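Long-range contacts in putative sugar isomerase (Parabacteroides distasonis, PDB 3LMZ), which is a putative sugar isomerase, probably acting on a carbohydrate substrate through its xylose isomerase-like TIM barrel: residues Y25-F30 against D238-I243; V80-M85 against L105-P110; A176-Y181 against R217-V222. All coordinates share one frame; numbering follows the deposited sequence. Where two conformers were deposited one is given.

Contact 1. Residues Y25-F30 against D238-I243; sequences YTFVNF and DPFLGI
Closure of a TIM barrel brings F30 and P239-F240 together: residues 25-30 follow the first strand, 19-22, and residues 238-243 span the start of the last helix, 240-256. The centrepiece is a T-shaped aromatic pair. F240 points its edge at the face of F30, with ring centroids 4.9 Å apart and planes at 70°, and F240 CZ stands 3.7 Å above the F30 plane, over the ring centre. Beside it, P239 CD meets F30 CE2 at 3.6 Å, the two side chains reaching toward each other tip to tip. F240 serves a second ring as well, its CE1 lying 3.9 Å from F27 CE1, at the F27 edge and near that ring's plane. Deeper in, the extended end of I243 (chi2 163°) carries CD1 to 3.4 Å from T26 CG2, a tight meeting of methyls, and to 3.8 Å from F27 CZ. T26 can offer this methyl because its OG1 is turned to polar partners, Y232 N and L230 O. A type I turn from F27 to F30, closed by F30 N to F27 O, presents both phenylalanines from one short loop. Around this apolar cluster, F27 packs on helix 32-41, and M22 of strand 19-22 touches F27 and I243; F240 bridges T38 of that helix and L241 of the second subunit, placing the F240 side of the cluster beside that subunit.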
ATOM      1  N   TYR A  25      18.151  -0.189  -6.401  1.00 12.51           N
ATOM      2  CA  TYR A  25      18.547   0.936  -5.555  1.00 12.22           C
ATOM      3  C   TYR A  25      17.602   1.155  -4.374  1.00 12.53           C
ATOM      4  O   TYR A  25      17.999   1.687  -3.324  1.00 13.82           O
ATOM      5  CB  TYR A  25      18.708   2.210  -6.371  1.00 13.56           C
ATOM      6  CG  TYR A  25      19.269   3.380  -5.638  1.00 14.78           C
ATOM      7  CD1 TYR A  25      20.593   3.370  -5.230  1.00 15.56           C
ATOM      8  CD2 TYR A  25      18.510   4.518  -5.414  1.00 16.57           C
ATOM      9  CE1 TYR A  25      21.143   4.489  -4.591  1.00 17.86           C
ATOM     10  CE2 TYR A  25      19.058   5.637  -4.820  1.00 16.08           C
ATOM     11  CZ  TYR A  25      20.391   5.572  -4.385  1.00 17.86           C
ATOM     12  OH  TYR A  25      21.058   6.652  -3.793  1.00 21.94           O
ATOM     13  N   THR A  26      16.331   0.744  -4.547  1.00 12.61           N
ATOM     14  CA  THR A  26      15.412   0.799  -3.400  1.00 12.18           C
ATOM     15  C   THR A  26      16.032   0.184  -2.133  1.00 13.32           C
ATOM     16  O   THR A  26      15.778   0.634  -1.009  1.00 15.36           O
ATOM     17  CB  THR A  26      14.125   0.106  -3.750  1.00 11.37           C
ATOM     18  OG1 THR A  26      13.499   0.822  -4.810  1.00 12.86           O
ATOM     19  CG2 THR A  26      13.165   0.022  -2.562  1.00 13.50           C
ATOM     20  N   PHE A  27      16.810  -0.918  -2.336  1.00 11.95           N
ATOM     21  CA  PHE A  27      17.427  -1.696  -1.276  1.00 13.60           C
ATOM     22  C   PHE A  27      18.941  -1.469  -1.226  1.00 14.07           C
ATOM     23  O   PHE A  27      19.660  -2.328  -0.721  1.00 13.88           O
ATOM     24  CB  PHE A  27      17.064  -3.175  -1.500  1.00 13.72           C
ATOM     25  CG  PHE A  27      15.627  -3.477  -1.228  1.00 12.30           C
ATOM     26  CD1 PHE A  27      15.177  -3.680   0.072  1.00 16.14           C
ATOM     27  CD2 PHE A  27      14.697  -3.482  -2.257  1.00 15.19           C
ATOM     28  CE1 PHE A  27      13.837  -3.922   0.330  1.00 18.74           C
ATOM     29  CE2 PHE A  27      13.354  -3.721  -1.975  1.00 15.06           C
ATOM     30  CZ  PHE A  27      12.941  -3.906  -0.699  1.00 14.91           C
ATOM     31  N   VAL A  28      19.432  -0.262  -1.515  1.00 13.81           N
ATOM     32  CA  VAL A  28      20.871   0.003  -1.446  1.00 12.82           C
ATOM     33  C   VAL A  28      21.438  -0.234  -0.062  1.00 14.46           C
ATOM     34  O   VAL A  28      22.600  -0.617   0.067  1.00 14.37           O
ATOM     35  CB  VAL A  28      21.200   1.435  -1.927  1.00 15.49           C
ATOM     36  CG1 VAL A  28      20.579   2.531  -0.998  1.00 13.97           C
ATOM     37  CG2 VAL A  28      22.734   1.652  -2.097  1.00 15.35           C
ATOM     38  N   ASN A  29      20.624  -0.032   0.993  1.00 14.19           N
ATOM     39  CA  ASN A  29      21.073  -0.202   2.349  1.00 14.44           C
ATOM     40  C   ASN A  29      20.841  -1.609   2.952  1.00 14.54           C
ATOM     41  O   ASN A  29      21.100  -1.827   4.168  1.00 17.61           O
ATOM     42  CB  ASN A  29      20.450   0.878   3.263  1.00 17.09           C
ATOM     43  CG  ASN A  29      20.990   2.279   2.956  1.00 14.53           C
ATOM     44  OD1 ASN A  29      22.184   2.426   2.725  1.00 17.60           O
ATOM     45  ND2 ASN A  29      20.128   3.265   2.897  1.00 16.98           N
ATOM     46  N   PHE A  30      20.348  -2.551   2.123  1.00 13.43           N
ATOM     47  CA  PHE A  30      19.952  -3.879   2.534  1.00 14.62           C
ATOM     48  C   PHE A  30      20.558  -4.982   1.706  1.00 14.19           C
ATOM     49  O   PHE A  30      20.831  -4.787   0.510  1.00 15.82           O
ATOM     50  CB  PHE A  30      18.434  -3.990   2.579  1.00 14.69           C
ATOM     51  CG  PHE A  30      17.847  -2.982   3.535  1.00 14.29           C
ATOM     52  CD1 PHE A  30      17.849  -3.218   4.900  1.00 14.73           C
ATOM     53  CD2 PHE A  30      17.512  -1.734   3.099  1.00 16.99           C
ATOM     54  CE1 PHE A  30      17.404  -2.265   5.823  1.00 17.04           C
ATOM     55  CE2 PHE A  30      17.077  -0.763   3.991  1.00 15.42           C
ATOM     56  CZ  PHE A  30      17.024  -1.026   5.375  1.00 14.94           C
ATOM     57  N   ASP A 238      15.188   3.025   6.294  1.00 16.90           N
ATOM     58  CA  ASP A 238      14.047   2.234   6.819  1.00 15.03           C
ATOM     59  C   ASP A 238      12.816   2.417   5.931  1.00 15.52           C
ATOM     60  O   ASP A 238      11.850   3.028   6.342  1.00 15.10           O
ATOM     61  CB  ASP A 238      13.768   2.597   8.293  1.00 17.36           C
ATOM     62  CG  ASP A 238      12.708   1.721   8.934  1.00 19.66           C
ATOM     63  OD1 ASP A 238      12.368   0.672   8.370  1.00 18.32           O
ATOM     64  OD2 ASP A 238      12.189   2.118  10.015  1.00 24.71           O
ATOM     65  N   PRO A 239      12.904   1.907   4.690  1.00 14.23           N
ATOM     66  CA  PRO A 239      11.928   2.289   3.662  1.00 13.88           C
ATOM     67  C   PRO A 239      10.654   1.407   3.565  1.00 13.51           C
ATOM     68  O   PRO A 239       9.780   1.609   2.695  1.00 14.90           O
ATOM     69  CB  PRO A 239      12.761   2.127   2.389  1.00 13.49           C
ATOM     70  CG  PRO A 239      13.660   0.930   2.679  1.00 15.80           C
ATOM     71  CD  PRO A 239      14.083   1.201   4.102  1.00 15.05           C
ATOM     72  N   PHE A 240      10.633   0.340   4.387  1.00 14.90           N
ATOM     73  CA  PHE A 240       9.706  -0.765   4.191  1.00 15.02           C
ATOM     74  C   PHE A 240       8.241  -0.270   4.167  1.00 14.27           C
ATOM     75  O   PHE A 240       7.442  -0.672   3.264  1.00 13.31           O
ATOM     76  CB  PHE A 240       9.933  -1.850   5.243  1.00 13.98           C
ATOM     77  CG  PHE A 240      11.312  -2.408   5.158  1.00 17.03           C
ATOM     78  CD1 PHE A 240      11.628  -3.381   4.233  1.00 17.76           C
ATOM     79  CD2 PHE A 240      12.324  -1.886   5.956  1.00 15.36           C
ATOM     80  CE1 PHE A 240      12.947  -3.833   4.134  1.00 18.44           C
ATOM     81  CE2 PHE A 240      13.638  -2.326   5.850  1.00 17.10           C
ATOM     82  CZ  PHE A 240      13.935  -3.323   4.956  1.00 20.86           C
ATOM     83  N   LEU A 241       7.880   0.565   5.123  0.50 14.78           N
ATOM     84  CA  LEU A 241       6.518   1.040   5.196  0.50 12.12           C
ATOM     85  C   LEU A 241       6.088   1.821   3.944  0.50 13.69           C
ATOM     86  O   LEU A 241       4.970   1.699   3.454  0.50 14.33           O
ATOM     87  CB  LEU A 241       6.325   1.869   6.480  0.50 13.63           C
ATOM     88  CG  LEU A 241       4.932   1.927   7.090  0.50 12.25           C
ATOM     89  CD1 LEU A 241       4.544   0.640   7.829  0.50 14.94           C
ATOM     90  CD2 LEU A 241       4.934   3.130   8.004  0.50 11.09           C
ATOM     91  N   GLY A 242       7.013   2.626   3.420  1.00 12.85           N
ATOM     92  CA  GLY A 242       6.766   3.419   2.226  1.00 13.52           C
ATOM     93  C   GLY A 242       6.751   2.609   0.942  1.00 11.52           C
ATOM     94  O   GLY A 242       5.955   2.852   0.031  1.00 12.87           O
ATOM     95  N   ILE A 243       7.669   1.655   0.871  1.00 12.08           N
ATOM     96  CA  ILE A 243       7.701   0.680  -0.235  1.00 12.67           C
ATOM     97  C   ILE A 243       6.339  -0.015  -0.314  1.00 13.44           C
ATOM     98  O   ILE A 243       5.669  -0.036  -1.358  1.00 13.14           O
ATOM     99  CB  ILE A 243       8.832  -0.352  -0.084  1.00 12.93           C
ATOM    100  CG1 ILE A 243      10.217   0.292  -0.285  1.00 12.10           C
ATOM    101  CG2 ILE A 243       8.598  -1.458  -1.101  1.00 13.53           C
ATOM    102  CD1 ILE A 243      11.353  -0.598   0.257  1.00 13.81           C
TER

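Contact 2. Residues V80-M85 against L105-P110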
ATOM      1  N   VAL A  80      20.003  -6.149 -15.593  1.00 12.69           N
ATOM      2  CA  VAL A  80      21.083  -5.637 -14.725  1.00 12.38           C
ATOM      3  C   VAL A  80      21.192  -4.111 -14.824  1.00 12.69           C
ATOM      4  O   VAL A  80      21.045  -3.550 -15.951  1.00 15.20           O
ATOM      5  CB  VAL A  80      22.482  -6.266 -15.042  1.00 13.13           C
ATOM      6  CG1 VAL A  80      22.514  -7.801 -14.680  1.00 12.24           C
ATOM      7  CG2 VAL A  80      22.910  -6.061 -16.513  1.00 12.30           C
ATOM      8  N   GLY A  81      21.423  -3.475 -13.664  1.00 12.28           N
ATOM      9  CA  GLY A  81      21.709  -2.035 -13.610  1.00 12.52           C
ATOM     10  C   GLY A  81      20.709  -1.255 -12.814  1.00 14.19           C
ATOM     11  O   GLY A  81      19.864  -1.838 -12.158  1.00 14.83           O
ATOM     12  N   PRO A  82      20.762   0.074 -12.896  1.00 14.37           N
ATOM     13  CA  PRO A  82      21.699   0.820 -13.727  1.00 16.89           C
ATOM     14  C   PRO A  82      23.186   0.580 -13.467  1.00 14.09           C
ATOM     15  O   PRO A  82      23.635   0.496 -12.346  1.00 15.73           O
ATOM     16  CB  PRO A  82      21.375   2.278 -13.407  1.00 15.63           C
ATOM     17  CG  PRO A  82      19.924   2.268 -12.890  1.00 14.44           C
ATOM     18  CD  PRO A  82      19.717   0.913 -12.282  1.00 15.05           C
ATOM     19  N   ILE A  83      23.948   0.506 -14.545  1.00 13.45           N
ATOM     20  CA  ILE A  83      25.404   0.405 -14.530  1.00 14.81           C
ATOM     21  C   ILE A  83      25.954   1.650 -15.236  1.00 14.22           C
ATOM     22  O   ILE A  83      25.673   1.855 -16.416  1.00 13.39           O
ATOM     23  CB  ILE A  83      25.937  -0.867 -15.260  1.00 16.17           C
ATOM     24  CG1 ILE A  83      25.356  -2.161 -14.644  1.00 15.82           C
ATOM     25  CG2 ILE A  83      27.486  -0.858 -15.223  1.00 16.25           C
ATOM     26  CD1 ILE A  83      25.628  -3.429 -15.416  1.00 17.44           C
ATOM     27  N   TYR A  84      26.696   2.478 -14.524  1.00 14.55           N
ATOM     28  CA  TYR A  84      27.321   3.655 -15.083  1.00 13.17           C
ATOM     29  C   TYR A  84      28.547   3.176 -15.886  1.00 15.20           C
ATOM     30  O   TYR A  84      29.294   2.283 -15.402  1.00 15.81           O
ATOM     31  CB  TYR A  84      27.758   4.619 -13.999  1.00 15.75           C
ATOM     32  CG  TYR A  84      26.620   5.424 -13.409  1.00 15.50           C
ATOM     33  CD1 TYR A  84      25.601   4.845 -12.673  1.00 18.27           C
ATOM     34  CD2 TYR A  84      26.521   6.782 -13.662  1.00 17.16           C
ATOM     35  CE1 TYR A  84      24.537   5.628 -12.183  1.00 17.00           C
ATOM     36  CE2 TYR A  84      25.479   7.566 -13.157  1.00 17.72           C
ATOM     37  CZ  TYR A  84      24.514   6.991 -12.389  1.00 17.43           C
ATOM     38  OH  TYR A  84      23.466   7.771 -11.856  1.00 19.95           O
HETATM   39  N   MSE A  85      28.746   3.747 -17.063  1.00 14.21           N
HETATM   40  CA  MSE A  85      29.812   3.332 -17.976  1.00 14.69           C
HETATM   41  C   MSE A  85      30.549   4.546 -18.523  1.00 14.50           C
HETATM   42  O   MSE A  85      29.960   5.300 -19.278  1.00 14.80           O
HETATM   43  CB  MSE A  85      29.254   2.480 -19.113  1.00 17.39           C
HETATM   44  CG  MSE A  85      28.471   1.326 -18.599  1.00 21.15           C
HETATM   45 SE   MSE A  85      27.611   0.235 -20.001  0.75 16.13          SE
HETATM   46  CE  MSE A  85      26.196  -0.426 -18.890  1.00 13.64           C
ATOM     47  N   LEU A 105      18.699  -7.543 -21.123  1.00 13.61           N
ATOM     48  CA  LEU A 105      18.393  -6.110 -20.933  1.00 12.74           C
ATOM     49  C   LEU A 105      19.382  -5.567 -19.898  1.00 15.17           C
ATOM     50  O   LEU A 105      19.552  -6.086 -18.779  1.00 14.48           O
ATOM     51  CB  LEU A 105      16.955  -5.909 -20.407  1.00 10.86           C
ATOM     52  CG  LEU A 105      16.523  -4.486 -20.036  1.00 14.15           C
ATOM     53  CD1 LEU A 105      16.658  -3.556 -21.192  1.00 14.92           C
ATOM     54  CD2 LEU A 105      15.056  -4.483 -19.443  1.00 14.47           C
ATOM     55  N   ILE A 106      20.029  -4.489 -20.322  1.00 13.46           N
ATOM     56  CA  ILE A 106      20.997  -3.759 -19.524  1.00 12.31           C
ATOM     57  C   ILE A 106      20.462  -2.325 -19.346  1.00 14.28           C
ATOM     58  O   ILE A 106      20.093  -1.671 -20.317  1.00 14.19           O
ATOM     59  CB  ILE A 106      22.380  -3.669 -20.218  1.00 12.93           C
ATOM     60  CG1 ILE A 106      22.987  -5.051 -20.389  1.00 13.09           C
ATOM     61  CG2 ILE A 106      23.323  -2.716 -19.461  1.00 14.08           C
ATOM     62  CD1 ILE A 106      24.343  -5.070 -21.231  1.00 12.71           C
ATOM     63  N   VAL A 107      20.337  -1.901 -18.088  1.00 13.92           N
ATOM     64  CA  VAL A 107      20.011  -0.518 -17.730  1.00 13.62           C
ATOM     65  C   VAL A 107      21.370   0.154 -17.454  1.00 12.75           C
ATOM     66  O   VAL A 107      22.182  -0.283 -16.638  1.00 13.50           O
ATOM     67  CB  VAL A 107      19.031  -0.452 -16.556  1.00 13.75           C
ATOM     68  CG1 VAL A 107      18.615   1.028 -16.329  1.00 13.96           C
ATOM     69  CG2 VAL A 107      17.775  -1.364 -16.833  1.00 15.84           C
ATOM     70  N   GLY A 108      21.644   1.224 -18.207  1.00 15.20           N
ATOM     71  CA  GLY A 108      22.969   1.854 -18.218  1.00 13.70           C
ATOM     72  C   GLY A 108      22.946   3.365 -18.174  1.00 13.74           C
ATOM     73  O   GLY A 108      21.901   3.989 -18.440  1.00 14.17           O
ATOM     74  N   VAL A 109      24.096   3.923 -17.803  1.00 13.88           N
ATOM     75  CA  VAL A 109      24.326   5.335 -17.938  1.00 13.90           C
ATOM     76  C   VAL A 109      25.675   5.518 -18.624  1.00 13.95           C
ATOM     77  O   VAL A 109      26.690   5.662 -17.958  1.00 14.37           O
ATOM     78  CB  VAL A 109      24.248   6.055 -16.580  1.00 13.64           C
ATOM     79  CG1 VAL A 109      24.314   7.595 -16.752  1.00 15.39           C
ATOM     80  CG2 VAL A 109      22.953   5.635 -15.850  1.00 14.71           C
ATOM     81  N   PRO A 110      25.697   5.488 -19.963  1.00 13.22           N
ATOM     82  CA  PRO A 110      26.987   5.656 -20.712  1.00 12.13           C
ATOM     83  C   PRO A 110      27.263   7.123 -20.987  1.00 13.91           C
ATOM     84  O   PRO A 110      26.328   7.866 -21.373  1.00 15.76           O
ATOM     85  CB  PRO A 110      26.714   4.923 -21.997  1.00 13.49           C
ATOM     86  CG  PRO A 110      25.243   5.091 -22.224  1.00 15.24           C
ATOM     87  CD  PRO A 110      24.570   5.290 -20.880  1.00 15.13           C
TER
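The Y84 ring lies against V109 on the neighbouring parallel strand, a CH-pi contact in which V109 CB sits 3.8 Å above the ring plane, displaced toward the rim. The branches of the valine spread over that face: CG1 comes within 3.8 Å of Y84 CE2, while CG2 approaches CE1 and CZ. At the far end of the ring, Y84 OH is hydrogen-bonded to a citrate, probably from the crystallisation liquor. An alanine in place of V109 keeps CB but removes CG1 and CG2, which would probably leave a gap over that face of Y84 and hold the ring less firmly. Earlier in the strands the P82 and V107 side chains lie side by side, P82 CG 3.9 Å from V107 CG1. On the face that carries V80, I106 and M85, the extended selenomethionine M85 crosses I106 at about a right angle, its CE 3.7 Å from I106 CG2; I91 and A94 of helix 88-101 also touch M85. Five backbone hydrogen bonds join the strands, the V107 N to V80 O bond being nearly straight (167° at the hydrogen). Between V80 and I83 the register slips by one residue, a beta bulge that contains G81 and the cis peptide preceding P82. G81 has no CB, and the place where one would sit is taken by V107 O. That carbonyl accepts I83 N at 2.8 Å and also a CA-H...O contact from P82 CA at 3.2 Å, so the bulge is gathered around one oxygen. The chemistry is thus divided: main-chain dipoles pair across the strands despite the irregular register, P82 O is turned to K50 NZ, and apolar side chains pack strand against strand on both faces of the sheet.

Contact 3. Residues A176-Y181 against R217-V222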
ATOM      1  N   ALA A 176       2.866  11.706 -21.717  1.00 15.10           N
ATOM      2  CA  ALA A 176       3.021  12.170 -23.110  1.00 14.98           C
ATOM      3  C   ALA A 176       4.373  11.728 -23.674  1.00 12.57           C
ATOM      4  O   ALA A 176       4.483  11.375 -24.864  1.00 16.96           O
ATOM      5  CB  ALA A 176       2.829  13.692 -23.246  1.00 14.71           C
ATOM      6  N   ASP A 177       5.411  11.678 -22.818  1.00 13.90           N
ATOM      7  CA  ASP A 177       6.713  11.168 -23.288  1.00 13.62           C
ATOM      8  C   ASP A 177       6.616   9.665 -23.662  1.00 14.40           C
ATOM      9  O   ASP A 177       7.166   9.217 -24.667  1.00 15.17           O
ATOM     10  CB  ASP A 177       7.812  11.440 -22.263  1.00 11.75           C
ATOM     11  CG  ASP A 177       8.237  12.886 -22.248  1.00 14.40           C
ATOM     12  OD1 ASP A 177       7.797  13.682 -23.106  1.00 16.11           O
ATOM     13  OD2 ASP A 177       8.970  13.254 -21.328  1.00 14.71           O
ATOM     14  N   LEU A 178       5.922   8.894 -22.825  1.00 13.40           N
ATOM     15  CA  LEU A 178       5.684   7.473 -23.150  1.00 13.47           C
ATOM     16  C   LEU A 178       4.961   7.315 -24.507  1.00 15.19           C
ATOM     17  O   LEU A 178       5.365   6.473 -25.338  1.00 15.81           O
ATOM     18  CB  LEU A 178       4.937   6.747 -22.012  1.00 13.80           C
ATOM     19  CG  LEU A 178       4.548   5.287 -22.320  1.00 14.81           C
ATOM     20  CD1 LEU A 178       5.790   4.349 -22.525  1.00 16.70           C
ATOM     21  CD2 LEU A 178       3.647   4.787 -21.165  1.00 16.94           C
ATOM     22  N   LYS A 179       3.937   8.143 -24.752  0.50 14.62           N
ATOM     23  CA  LYS A 179       3.209   8.112 -26.038  0.50 16.17           C
ATOM     24  C   LYS A 179       4.181   8.377 -27.201  0.50 16.80           C
ATOM     25  O   LYS A 179       4.213   7.625 -28.169  0.50 17.53           O
ATOM     26  CB  LYS A 179       2.058   9.114 -26.075  0.50 16.26           C
ATOM     27  CG  LYS A 179       1.217   9.052 -27.356  0.50 17.88           C
ATOM     28  CD  LYS A 179       0.268  10.256 -27.493  0.50 20.09           C
ATOM     29  CE  LYS A 179      -0.966  10.116 -26.628  0.50 27.43           C
ATOM     30  NZ  LYS A 179      -1.823  11.350 -26.656  0.50 30.81           N
ATOM     31  N   LYS A 180       4.979   9.440 -27.092  0.50 14.85           N
ATOM     32  CA  LYS A 180       5.931   9.785 -28.157  0.50 15.42           C
ATOM     33  C   LYS A 180       6.966   8.705 -28.394  0.50 15.33           C
ATOM     34  O   LYS A 180       7.280   8.341 -29.559  0.50 16.35           O
ATOM     35  CB  LYS A 180       6.644  11.105 -27.831  0.50 16.01           C
ATOM     36  CG  LYS A 180       5.750  12.318 -27.948  0.50 19.81           C
ATOM     37  CD  LYS A 180       6.511  13.620 -27.726  0.50 20.81           C
ATOM     38  CE  LYS A 180       6.946  13.793 -26.282  0.50 24.50           C
ATOM     39  NZ  LYS A 180       7.480  15.156 -26.004  0.50 29.91           N
ATOM     40  N   TYR A 181       7.516   8.212 -27.296  1.00 13.65           N
ATOM     41  CA  TYR A 181       8.827   7.518 -27.317  1.00 13.37           C
ATOM     42  C   TYR A 181       8.754   6.025 -27.083  1.00 14.50           C
ATOM     43  O   TYR A 181       9.781   5.385 -26.961  1.00 13.77           O
ATOM     44  CB  TYR A 181       9.783   8.156 -26.304  1.00 13.64           C
ATOM     45  CG  TYR A 181       9.954   9.662 -26.445  1.00 13.12           C
ATOM     46  CD1 TYR A 181      10.053  10.246 -27.711  1.00 14.41           C
ATOM     47  CD2 TYR A 181      10.094  10.495 -25.347  1.00 15.10           C
ATOM     48  CE1 TYR A 181      10.234  11.641 -27.876  1.00 14.22           C
ATOM     49  CE2 TYR A 181      10.242  11.885 -25.504  1.00 15.89           C
ATOM     50  CZ  TYR A 181      10.344  12.443 -26.773  1.00 16.01           C
ATOM     51  OH  TYR A 181      10.523  13.800 -26.944  1.00 17.55           O
ATOM     52  N   ARG A 217      -3.233   3.657 -18.328  1.00 14.53           N
ATOM     53  CA  ARG A 217      -3.973   3.645 -19.561  1.00 14.02           C
ATOM     54  C   ARG A 217      -3.044   3.757 -20.760  1.00 15.86           C
ATOM     55  O   ARG A 217      -3.261   3.112 -21.790  1.00 15.39           O
ATOM     56  CB  ARG A 217      -5.007   4.777 -19.588  1.00 15.43           C
ATOM     57  CG  ARG A 217      -6.194   4.570 -18.703  1.00 16.55           C
ATOM     58  CD  ARG A 217      -7.213   5.712 -18.880  1.00 16.27           C
ATOM     59  NE  ARG A 217      -7.965   5.834 -17.646  1.00 35.81           N
ATOM     60  CZ  ARG A 217      -7.778   6.782 -16.724  1.00 32.75           C
ATOM     61  NH1 ARG A 217      -6.924   7.805 -16.907  1.00 30.51           N
ATOM     62  NH2 ARG A 217      -8.528   6.747 -15.638  1.00 41.45           N
HETATM   63  N   MSE A 218      -2.008   4.585 -20.643  1.00 14.57           N
HETATM   64  CA  MSE A 218      -1.085   4.768 -21.744  1.00 13.40           C
HETATM   65  C   MSE A 218      -0.250   3.529 -22.028  1.00 13.64           C
HETATM   66  O   MSE A 218       0.075   3.209 -23.192  1.00 15.25           O
HETATM   67  CB  MSE A 218      -0.169   5.996 -21.532  1.00 12.11           C
HETATM   68  CG  MSE A 218       0.675   6.327 -22.758  1.00 14.12           C
HETATM   69 SE   MSE A 218      -0.304   6.626 -24.390  0.75 17.87          SE
HETATM   70  CE  MSE A 218      -1.238   8.252 -23.894  1.00 19.59           C
HETATM   71  N   MSE A 219       0.102   2.815 -20.982  1.00 13.51           N
HETATM   72  CA  MSE A 219       0.869   1.575 -21.174  1.00 13.96           C
HETATM   73  C   MSE A 219       0.060   0.534 -21.920  1.00 15.16           C
HETATM   74  O   MSE A 219       0.599  -0.224 -22.716  1.00 14.01           O
HETATM   75  CB  MSE A 219       1.432   1.012 -19.863  1.00 13.40           C
HETATM   76  CG  MSE A 219       2.525   1.889 -19.231  1.00 11.18           C
HETATM   77 SE   MSE A 219       3.385   1.114 -17.685  0.75 15.78          SE
HETATM   78  CE  MSE A 219       1.896   1.386 -16.480  1.00 17.27           C
ATOM     79  N   ARG A 220      -1.236   0.511 -21.617  1.00 14.64           N
ATOM     80  CA  ARG A 220      -2.157  -0.344 -22.380  1.00 12.58           C
ATOM     81  C   ARG A 220      -2.235   0.140 -23.835  1.00 16.54           C
ATOM     82  O   ARG A 220      -2.152  -0.648 -24.765  1.00 17.90           O
ATOM     83  CB  ARG A 220      -3.531  -0.347 -21.745  1.00 14.90           C
ATOM     84  CG  ARG A 220      -3.625  -1.026 -20.417  1.00 14.30           C
ATOM     85  CD  ARG A 220      -4.975  -0.789 -19.775  1.00 16.92           C
ATOM     86  NE  ARG A 220      -4.961  -1.222 -18.381  1.00 16.18           N
ATOM     87  CZ  ARG A 220      -5.879  -0.862 -17.514  1.00 17.15           C
ATOM     88  NH1 ARG A 220      -6.887  -0.095 -17.931  1.00 21.43           N
ATOM     89  NH2 ARG A 220      -5.799  -1.282 -16.243  1.00 16.81           N
ATOM     90  N   GLU A 221      -2.344   1.453 -24.028  1.00 14.92           N
ATOM     91  CA  GLU A 221      -2.512   2.018 -25.368  1.00 16.07           C
ATOM     92  C   GLU A 221      -1.295   1.735 -26.265  1.00 15.13           C
ATOM     93  O   GLU A 221      -1.499   1.452 -27.482  1.00 17.82           O
ATOM     94  CB  GLU A 221      -2.842   3.518 -25.275  1.00 20.25           C
ATOM     95  CG  GLU A 221      -2.747   4.264 -26.580  1.00 18.04           C
ATOM     96  CD  GLU A 221      -3.037   5.762 -26.445  1.00 19.57           C
ATOM     97  OE1 GLU A 221      -3.819   6.153 -25.549  1.00 19.86           O
ATOM     98  OE2 GLU A 221      -2.471   6.545 -27.257  1.00 24.51           O
ATOM     99  N   VAL A 222      -0.072   1.818 -25.718  1.00 14.36           N
ATOM    100  CA  VAL A 222       1.136   1.573 -26.526  1.00 14.82           C
ATOM    101  C   VAL A 222       1.647   0.154 -26.390  1.00 17.29           C
ATOM    102  O   VAL A 222       2.668  -0.194 -26.996  1.00 17.68           O
ATOM    103  CB  VAL A 222       2.285   2.555 -26.135  1.00 15.05           C
ATOM    104  CG1 VAL A 222       1.842   4.034 -26.289  1.00 15.85           C
ATOM    105  CG2 VAL A 222       2.795   2.257 -24.751  1.00 15.61           C
TER
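L178, which packs against M218 and V222, sits in a helical turn closed by a backbone bond of 2.8 Å from Y181 N to D177 O; in the facing helix, V222 N to M218 O measures 2.9 Å. No hydrogen bond crosses between residues 176-181 and 217-222; they meet through apolar atoms. L178 is central to this packing. Its CG is anti to the backbone N (chi1 175°), and its CD2 lodges against two selenomethionines at once, 3.7 Å from M218 CG and 3.7 Å from M219 CG. The two approaches differ: L178 and M218 slide past each other in opposite directions, whereas L178 and M219 cross at about a right angle. V222 CG2 adds a looser touch, 4.3 Å from L178 CG. On the more exposed side, the bend of M218 at chi2 (56°) turns its SE toward K179, 3.8 Å from K179 CB. The lysine chain lies across it; its charged end was modelled in two conformers, so any approach of that end to E221 is doubtful. Toward the barrel, L178 continues onto V185 and L162, and M219 onto M188 of strand 185-193 and onto F18 in a loop, so that the inner side of the contact merges with packing around the barrel wall. With short axes 9.8 Å apart and only 7° from parallel, these are neighbouring helices of the outer shell of an alpha/beta barrel, separated in sequence by strand 185-193.

The three contacts sample three parts of one TIM barrel. Contact 1 joins the chain's distant ends, the loop after strand 19-22 and the start of helix 240-256, and both other contacts fall within the sequence it spans, contact 2 first and contact 3 later. Contact 2 is a strand pair in the barrel wall; contact 3 pairs helices outside that wall. Their centres lie about 21 Å (contacts 1 and 2), about 23 Å (2 and 3) and about 28 Å (1 and 3) apart, and none touches another. Contacts 1 and 3 sit on opposite sides of the chain's centre. The contacts thus fall in the ring closure, the wall and the helical shell of one barrel.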